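Local coordinates for conserved protein with 2 CBS domains (Pyrobaculum aerophilum, PDB 2RIF), which probably acts as an adenine-nucleotide sensor, its paired CBS domains binding two AMP molecules per chain, at residues P15-E20 against G111-V116; P80-D85 against V105-N110. All coordinates share one frame; numbering follows the deposited sequence.

Contact 1: residues P15-E20 against G111-V116. With AMP (adenosine monophosphate), chain G.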
loop_
_atom_site.group_PDB
_atom_site.type_symbol
_atom_site.label_atom_id
_atom_site.label_comp_id
_atom_site.label_asym_id
_atom_site.label_seq_id
_atom_site.Cartn_x
_atom_site.Cartn_y
_atom_site.Cartn_z
ATOM N N PRO A 15 0.938 -11.597 -14.315
ATOM C CA PRO A 15 0.156 -10.391 -14.025
ATOM C C PRO A 15 -1.285 -10.671 -13.593
ATOM O O PRO A 15 -1.996 -11.425 -14.258
ATOM C CB PRO A 15 0.181 -9.624 -15.353
ATOM C CG PRO A 15 0.483 -10.642 -16.385
ATOM C CD PRO A 15 1.372 -11.642 -15.723
ATOM N N VAL A 16 -1.691 -10.070 -12.477
ATOM C CA VAL A 16 -3.064 -10.144 -11.995
ATOM C C VAL A 16 -3.861 -9.068 -12.718
ATOM O O VAL A 16 -3.599 -7.877 -12.543
ATOM C CB VAL A 16 -3.144 -9.900 -10.475
ATOM C CG1 VAL A 16 -4.594 -9.828 -10.015
ATOM C CG2 VAL A 16 -2.388 -10.989 -9.724
ATOM N N SER A 17 -4.825 -9.483 -13.536
ATOM C CA SER A 17 -5.567 -8.539 -14.365
ATOM C C SER A 17 -7.017 -8.942 -14.598
ATOM O O SER A 17 -7.388 -10.105 -14.444
ATOM C CB SER A 17 -4.868 -8.385 -15.717
ATOM O OG SER A 17 -4.867 -9.608 -16.429
ATOM N N LEU A 18 -7.828 -7.953 -14.962
ATOM C CA LEU A 18 -9.211 -8.173 -15.368
ATOM C C LEU A 18 -9.478 -7.364 -16.632
ATOM O O LEU A 18 -8.727 -6.439 -16.940
ATOM C CB LEU A 18 -10.189 -7.729 -14.276
ATOM C CG LEU A 18 -10.091 -8.380 -12.894
ATOM C CD1 LEU A 18 -8.944 -7.781 -12.096
ATOM C CD2 LEU A 18 -11.402 -8.215 -12.132
ATOM N N PRO A 19 -10.538 -7.714 -17.382
ATOM C CA PRO A 19 -10.929 -6.864 -18.505
ATOM C C PRO A 19 -11.443 -5.511 -18.016
ATOM O O PRO A 19 -11.983 -5.423 -16.912
ATOM C CB PRO A 19 -12.057 -7.658 -19.179
ATOM C CG PRO A 19 -11.897 -9.056 -18.703
ATOM C CD PRO A 19 -11.330 -8.956 -17.328
ATOM N N GLU A 20 -11.285 -4.474 -18.837
ATOM C CA GLU A 20 -11.691 -3.112 -18.460
ATOM C C GLU A 20 -13.184 -2.971 -18.131
ATOM O O GLU A 20 -13.590 -1.995 -17.499
ATOM C CB GLU A 20 -11.296 -2.103 -19.549
ATOM C CG GLU A 20 -12.012 -2.279 -20.886
ATOM C CD GLU A 20 -11.742 -1.137 -21.852
ATOM O OE1 GLU A 20 -10.564 -0.778 -22.056
ATOM O OE2 GLU A 20 -12.714 -0.601 -22.420
ATOM N N GLY A 111 4.537 -2.918 -25.900
ATOM C CA GLY A 111 3.555 -2.289 -25.015
ATOM C C GLY A 111 2.560 -3.281 -24.435
ATOM O O GLY A 111 1.432 -2.913 -24.105
ATOM N N GLU A 112 2.987 -4.537 -24.303
ATOM C CA GLU A 112 2.137 -5.615 -23.797
ATOM C C GLU A 112 2.451 -5.889 -22.330
ATOM O O GLU A 112 3.595 -5.742 -21.900
ATOM C CB GLU A 112 2.354 -6.892 -24.614
ATOM C CG GLU A 112 2.291 -6.685 -26.124
ATOM C CD GLU A 112 2.436 -7.977 -26.910
ATOM O OE1 GLU A 112 3.059 -8.934 -26.400
ATOM O OE2 GLU A 112 1.930 -8.032 -28.053
ATOM N N LEU A 113 1.436 -6.304 -21.575
ATOM C CA LEU A 113 1.580 -6.546 -20.138
ATOM C C LEU A 113 2.467 -7.756 -19.843
ATOM O O LEU A 113 2.076 -8.897 -20.094
ATOM C CB LEU A 113 0.205 -6.744 -19.488
ATOM C CG LEU A 113 0.184 -6.994 -17.976
ATOM C CD1 LEU A 113 0.871 -5.861 -17.227
ATOM C CD2 LEU A 113 -1.242 -7.176 -17.483
ATOM N N VAL A 114 3.657 -7.491 -19.307
ATOM C CA VAL A 114 4.588 -8.543 -18.899
ATOM C C VAL A 114 4.362 -8.888 -17.429
ATOM O O VAL A 114 4.296 -10.063 -17.060
ATOM C CB VAL A 114 6.056 -8.111 -19.102
ATOM C CG1 VAL A 114 7.007 -9.193 -18.611
ATOM C CG2 VAL A 114 6.317 -7.796 -20.567
ATOM N N GLY A 115 4.248 -7.859 -16.595
ATOM C CA GLY A 115 4.005 -8.050 -15.168
ATOM C C GLY A 115 3.823 -6.746 -14.415
ATOM O O GLY A 115 3.691 -5.678 -15.018
ATOM N N VAL A 116 3.813 -6.844 -13.088
ATOM C CA VAL A 116 3.668 -5.681 -12.221
ATOM C C VAL A 116 4.692 -5.742 -11.095
ATOM O O VAL A 116 4.843 -6.770 -10.437
ATOM C CB VAL A 116 2.257 -5.610 -11.614
ATOM C CG1 VAL A 116 2.188 -4.550 -10.512
ATOM C CG2 VAL A 116 1.223 -5.337 -12.698
HETATM P P AMP G . 1.474 -6.053 -3.212
HETATM O O1P AMP G . 0.676 -6.255 -1.956
HETATM O O2P AMP G . 0.629 -6.032 -4.461
HETATM O O3P AMP G . 2.514 -4.965 -3.139
HETATM O "O5'" AMP G . 2.362 -7.395 -3.256
HETATM C "C5'" AMP G . 2.091 -8.494 -4.119
HETATM C "C4'" AMP G . 3.389 -8.960 -4.769
HETATM O "O4'" AMP G . 3.081 -9.566 -6.027
HETATM C "C3'" AMP G . 4.379 -7.831 -5.035
HETATM O "O3'" AMP G . 5.572 -8.019 -4.266
HETATM C "C2'" AMP G . 4.644 -7.865 -6.528
HETATM O "O2'" AMP G . 5.920 -8.433 -6.833
HETATM C "C1'" AMP G . 3.563 -8.761 -7.102
HETATM N N9 AMP G . 2.425 -7.996 -7.671
HETATM C C8 AMP G . 1.860 -6.869 -7.194
HETATM N N7 AMP G . 0.828 -6.473 -7.988
HETATM C C5 AMP G . 0.725 -7.365 -8.990
HETATM C C6 AMP G . -0.135 -7.567 -10.180
HETATM N N6 AMP G . -1.130 -6.699 -10.469
HETATM N N1 AMP G . 0.116 -8.642 -10.966
HETATM C C2 AMP G . 1.106 -9.517 -10.695
HETATM N N3 AMP G . 1.918 -9.392 -9.635
HETATM C C4 AMP G . 1.780 -8.363 -8.769
#
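Pro15 meets Leu113 where the two CBS domains of the chain come together, the arrangement of a Bateman module, in which paired CBS repeats hold nucleotides in the clefts between them. Residues 15-20 lead into and form the first edge strand of one sheet; residues 111-116 climb into the last edge strand of the other. The tight part is small and apolar. Pro15 CB lies 3.5 Å from Leu113 CD2, and the two side chains pass alongside, running opposite ways, with Pro15 CB against the CG-CD2 end of the leucine. With CG of Leu113 anti to the backbone N (chi1 -179°), the branch reaches out from its strand to meet the proline. Behind it, Pro15 CD rests 3.6 Å from the carbonyl oxygen Val114 O, and Pro15 CB comes to 4.1 Å from Gly115 CA. Val114 and Gly115 form a classic beta bulge opposite Val106.

On the other side the contact opens quickly toward solvent: Pro15, Ser17 and Leu113 are all partly exposed, whereas Gly115 is buried. Ser17 CB only grazes Leu113 CD2 at 4.2 Å, and beyond it the chains part, Leu18 packing on Ala39 and Glu30 of its own domain.

Where the chains flank the ligand, AMP (chain G) fills the gap. The backbone of Val16 reads the adenine edge: Val16 N donates to N1 of the AMP over 2.8 Å in an almost perfectly straight bond (178°), and adenine N6 returns a weak one to Val16 O. Gly37, Ser118, Arg120, Asp121 and His103, with Arg57 of the second subunit, also bond to this AMP. The two valines sandwich the base: Val16 CG2 sits over one face, 3.6 Å from adenine N1, and Val116 CB presses on the opposite face, 3.4 Å from adenine C6.

Contact 2: residues P80-D85 against V105-N110. With AMP (adenosine monophosphate), chain H.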
loop_
_atom_site.group_PDB
_atom_site.type_symbol
_atom_site.label_atom_id
_atom_site.label_comp_id
_atom_site.label_asym_id
_atom_site.label_seq_id
_atom_site.Cartn_x
_atom_site.Cartn_y
_atom_site.Cartn_z
ATOM N N PRO A 80 -2.158 3.760 -16.801
ATOM C CA PRO A 80 -1.010 3.000 -16.300
ATOM C C PRO A 80 0.343 3.709 -16.409
ATOM O O PRO A 80 0.732 4.134 -17.497
ATOM C CB PRO A 80 -1.006 1.738 -17.179
ATOM C CG PRO A 80 -2.312 1.717 -17.871
ATOM C CD PRO A 80 -2.731 3.134 -18.005
ATOM N N ILE A 81 1.040 3.826 -15.278
ATOM C CA ILE A 81 2.409 4.331 -15.247
ATOM C C ILE A 81 3.314 3.120 -15.430
ATOM O O ILE A 81 3.356 2.240 -14.574
ATOM C CB ILE A 81 2.732 5.037 -13.917
ATOM C CG1 ILE A 81 1.823 6.254 -13.736
ATOM C CG2 ILE A 81 4.195 5.466 -13.880
ATOM C CD1 ILE A 81 2.007 6.978 -12.408
ATOM N N THR A 82 4.036 3.076 -16.545
ATOM C CA THR A 82 4.747 1.864 -16.939
ATOM C C THR A 82 6.268 1.990 -16.926
ATOM O O THR A 82 6.819 3.090 -16.906
ATOM C CB THR A 82 4.322 1.429 -18.360
ATOM O OG1 THR A 82 4.852 2.345 -19.324
ATOM C CG2 THR A 82 2.800 1.386 -18.485
ATOM N N VAL A 83 6.927 0.833 -16.922
ATOM C CA VAL A 83 8.372 0.732 -17.123
ATOM C C VAL A 83 8.633 -0.449 -18.054
ATOM O O VAL A 83 7.858 -1.406 -18.073
ATOM C CB VAL A 83 9.137 0.516 -15.799
ATOM C CG1 VAL A 83 8.973 1.722 -14.889
ATOM C CG2 VAL A 83 8.674 -0.760 -15.103
ATOM N N LEU A 84 9.708 -0.381 -18.833
ATOM C CA LEU A 84 10.044 -1.477 -19.738
ATOM C C LEU A 84 10.597 -2.660 -18.950
ATOM O O LEU A 84 11.167 -2.486 -17.872
ATOM C CB LEU A 84 11.060 -1.032 -20.795
ATOM C CG LEU A 84 10.577 0.008 -21.810
ATOM C CD1 LEU A 84 11.756 0.591 -22.576
ATOM C CD2 LEU A 84 9.553 -0.599 -22.763
ATOM N N ASP A 85 10.412 -3.861 -19.491
ATOM C CA ASP A 85 10.975 -5.072 -18.893
ATOM C C ASP A 85 12.509 -5.056 -18.941
ATOM O O ASP A 85 13.170 -5.668 -18.099
ATOM C CB ASP A 85 10.424 -6.332 -19.579
ATOM C CG ASP A 85 10.730 -6.383 -21.074
ATOM O OD1 ASP A 85 10.782 -7.500 -21.629
ATOM O OD2 ASP A 85 10.913 -5.311 -21.694
ATOM N N VAL A 105 3.647 -0.783 -13.645
ATOM C CA VAL A 105 3.259 -1.823 -14.591
ATOM C C VAL A 105 4.403 -2.097 -15.561
ATOM O O VAL A 105 4.780 -1.228 -16.343
ATOM C CB VAL A 105 2.010 -1.414 -15.400
ATOM C CG1 VAL A 105 1.616 -2.520 -16.374
ATOM C CG2 VAL A 105 0.853 -1.079 -14.467
ATOM N N VAL A 106 4.947 -3.308 -15.514
ATOM C CA VAL A 106 6.049 -3.682 -16.394
ATOM C C VAL A 106 5.506 -4.178 -17.735
ATOM O O VAL A 106 4.743 -5.144 -17.779
ATOM C CB VAL A 106 6.937 -4.773 -15.765
ATOM C CG1 VAL A 106 8.131 -5.067 -16.661
ATOM C CG2 VAL A 106 7.405 -4.343 -14.378
ATOM N N VAL A 107 5.895 -3.504 -18.817
ATOM C CA VAL A 107 5.493 -3.892 -20.170
ATOM C C VAL A 107 6.720 -4.134 -21.044
ATOM O O VAL A 107 7.842 -3.811 -20.650
ATOM C CB VAL A 107 4.596 -2.818 -20.838
ATOM C CG1 VAL A 107 3.321 -2.608 -20.032
ATOM C CG2 VAL A 107 5.352 -1.504 -21.007
ATOM N N ASN A 108 6.502 -4.705 -22.227
ATOM C CA ASN A 108 7.588 -4.967 -23.177
ATOM C C ASN A 108 7.690 -3.850 -24.220
ATOM O O ASN A 108 6.980 -2.845 -24.126
ATOM C CB ASN A 108 7.427 -6.353 -23.833
ATOM C CG ASN A 108 6.165 -6.480 -24.677
ATOM O OD1 ASN A 108 5.516 -5.488 -25.016
ATOM N ND2 ASN A 108 5.818 -7.716 -25.024
ATOM N N LYS A 109 8.569 -4.025 -25.205
ATOM C CA LYS A 109 8.783 -3.010 -26.240
ATOM C C LYS A 109 7.522 -2.783 -27.087
ATOM O O LYS A 109 7.276 -1.668 -27.552
ATOM C CB LYS A 109 9.985 -3.385 -27.125
ATOM C CG LYS A 109 10.730 -2.186 -27.716
ATOM C CD LYS A 109 10.109 -1.681 -29.019
ATOM C CE LYS A 109 10.089 -0.155 -29.080
ATOM N NZ LYS A 109 9.464 0.341 -30.340
ATOM N N ASN A 110 6.721 -3.833 -27.266
ATOM C CA ASN A 110 5.462 -3.736 -28.013
ATOM C C ASN A 110 4.340 -3.055 -27.212
ATOM O O ASN A 110 3.318 -2.667 -27.781
ATOM C CB ASN A 110 5.002 -5.128 -28.467
ATOM C CG ASN A 110 6.045 -5.848 -29.311
ATOM O OD1 ASN A 110 7.064 -5.269 -29.694
ATOM N ND2 ASN A 110 5.792 -7.119 -29.600
HETATM P P AMP H . -0.927 2.163 -4.460
HETATM O O1P AMP H . -0.457 3.011 -3.309
HETATM O O2P AMP H . 0.180 1.726 -5.386
HETATM O O3P AMP H . -1.864 1.048 -4.071
HETATM O "O5'" AMP H . -1.852 3.159 -5.330
HETATM C "C5'" AMP H . -2.230 4.461 -4.866
HETATM C "C4'" AMP H . -2.857 5.273 -5.991
HETATM O "O4'" AMP H . -1.947 5.348 -7.092
HETATM C "C3'" AMP H . -4.128 4.632 -6.517
HETATM O "O3'" AMP H . -5.099 5.640 -6.818
HETATM C "C2'" AMP H . -3.689 3.892 -7.761
HETATM O "O2'" AMP H . -4.728 3.794 -8.738
HETATM C "C1'" AMP H . -2.500 4.709 -8.248
HETATM N N9 AMP H . -1.481 3.852 -8.895
HETATM C C8 AMP H . -0.754 2.885 -8.304
HETATM N N7 AMP H . 0.092 2.292 -9.181
HETATM C C5 AMP H . -0.092 2.893 -10.366
HETATM C C6 AMP H . 0.475 2.759 -11.721
HETATM N N6 AMP H . 1.428 1.837 -11.981
HETATM N N1 AMP H . -0.002 3.585 -12.680
HETATM C C2 AMP H . -0.956 4.504 -12.431
HETATM N N3 AMP H . -1.507 4.679 -11.222
HETATM C C4 AMP H . -1.128 3.919 -10.172
#
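Pro80 touches Val105 lightly, CB to CG2, at the start of a parallel strand pair that forms the beta-alpha-beta unit of the second CBS domain, with helix 89-99 making the crossover between strands 82-84 and 103-107. Ile81 follows and faces AMP (chain H). Its N donates to adenine N1 over 2.8 Å, and because CG1 lies beside the backbone N (chi1 -62°) the long branch runs over one face of the base, with CD1 3.9 Å above adenine C2. Ile81 O takes two donors, adenine N6 at 3.3 Å and Val105 N at 3.2 Å, the latter in the carbonyl plane.

At Thr82 the side chain turns to the face shared with Val105 and Val107, its CB reaching Val107 CG2; Val105 in turn packs on Val53 of the first domain. Val83 supplies the two middle bonds of the ladder: its N donates to Val105 O, approaching from 34° out of the carbonyl plane, and its O receives Val107 N at 3.0 Å. On the other face, Val83 CG2 meets Val106 CG2 at 3.9 Å. Leu84 bends its CD2 over Asn108 O. Asp85 N closes the pairing on Val107 O (2.8 Å), and Val106 CG1 packs against Asp85 CA at 3.6 Å.

Ser55, Asp58, Asn78, Arg102 and His103 also hydrogen-bond to this AMP. An amide that donates to N1 and a carbonyl that accepts from N6 match adenine, whereas guanine would offer N1-H and O6 instead, so the backbone at Ile81 should select for the adenine base.

How the contacts relate
Contacts 1 and 2, whose centres are 10 Å apart, meet through neighbouring antiparallel strands of the second-domain sheet, 103-107 and 113-118. Val106 bridges them: Gly115 O lies 2.7 Å from Val106 N and Val114 N lies 3.0 Å from Val106 O, both probable hydrogen bonds, across the bulge of contact 1. Glu112 O also packs on Val107 CB at 3.3 Å, and Asn108 OD1 accepts from Glu112 N at the turn between the strands. Each contact carries one AMP, read in both by one N-H and one C=O of the backbone, the N6 bond being weak at Val16. His103 bonds to both nucleotides, through NE2 and ND1 respectively, linking the two sites directly.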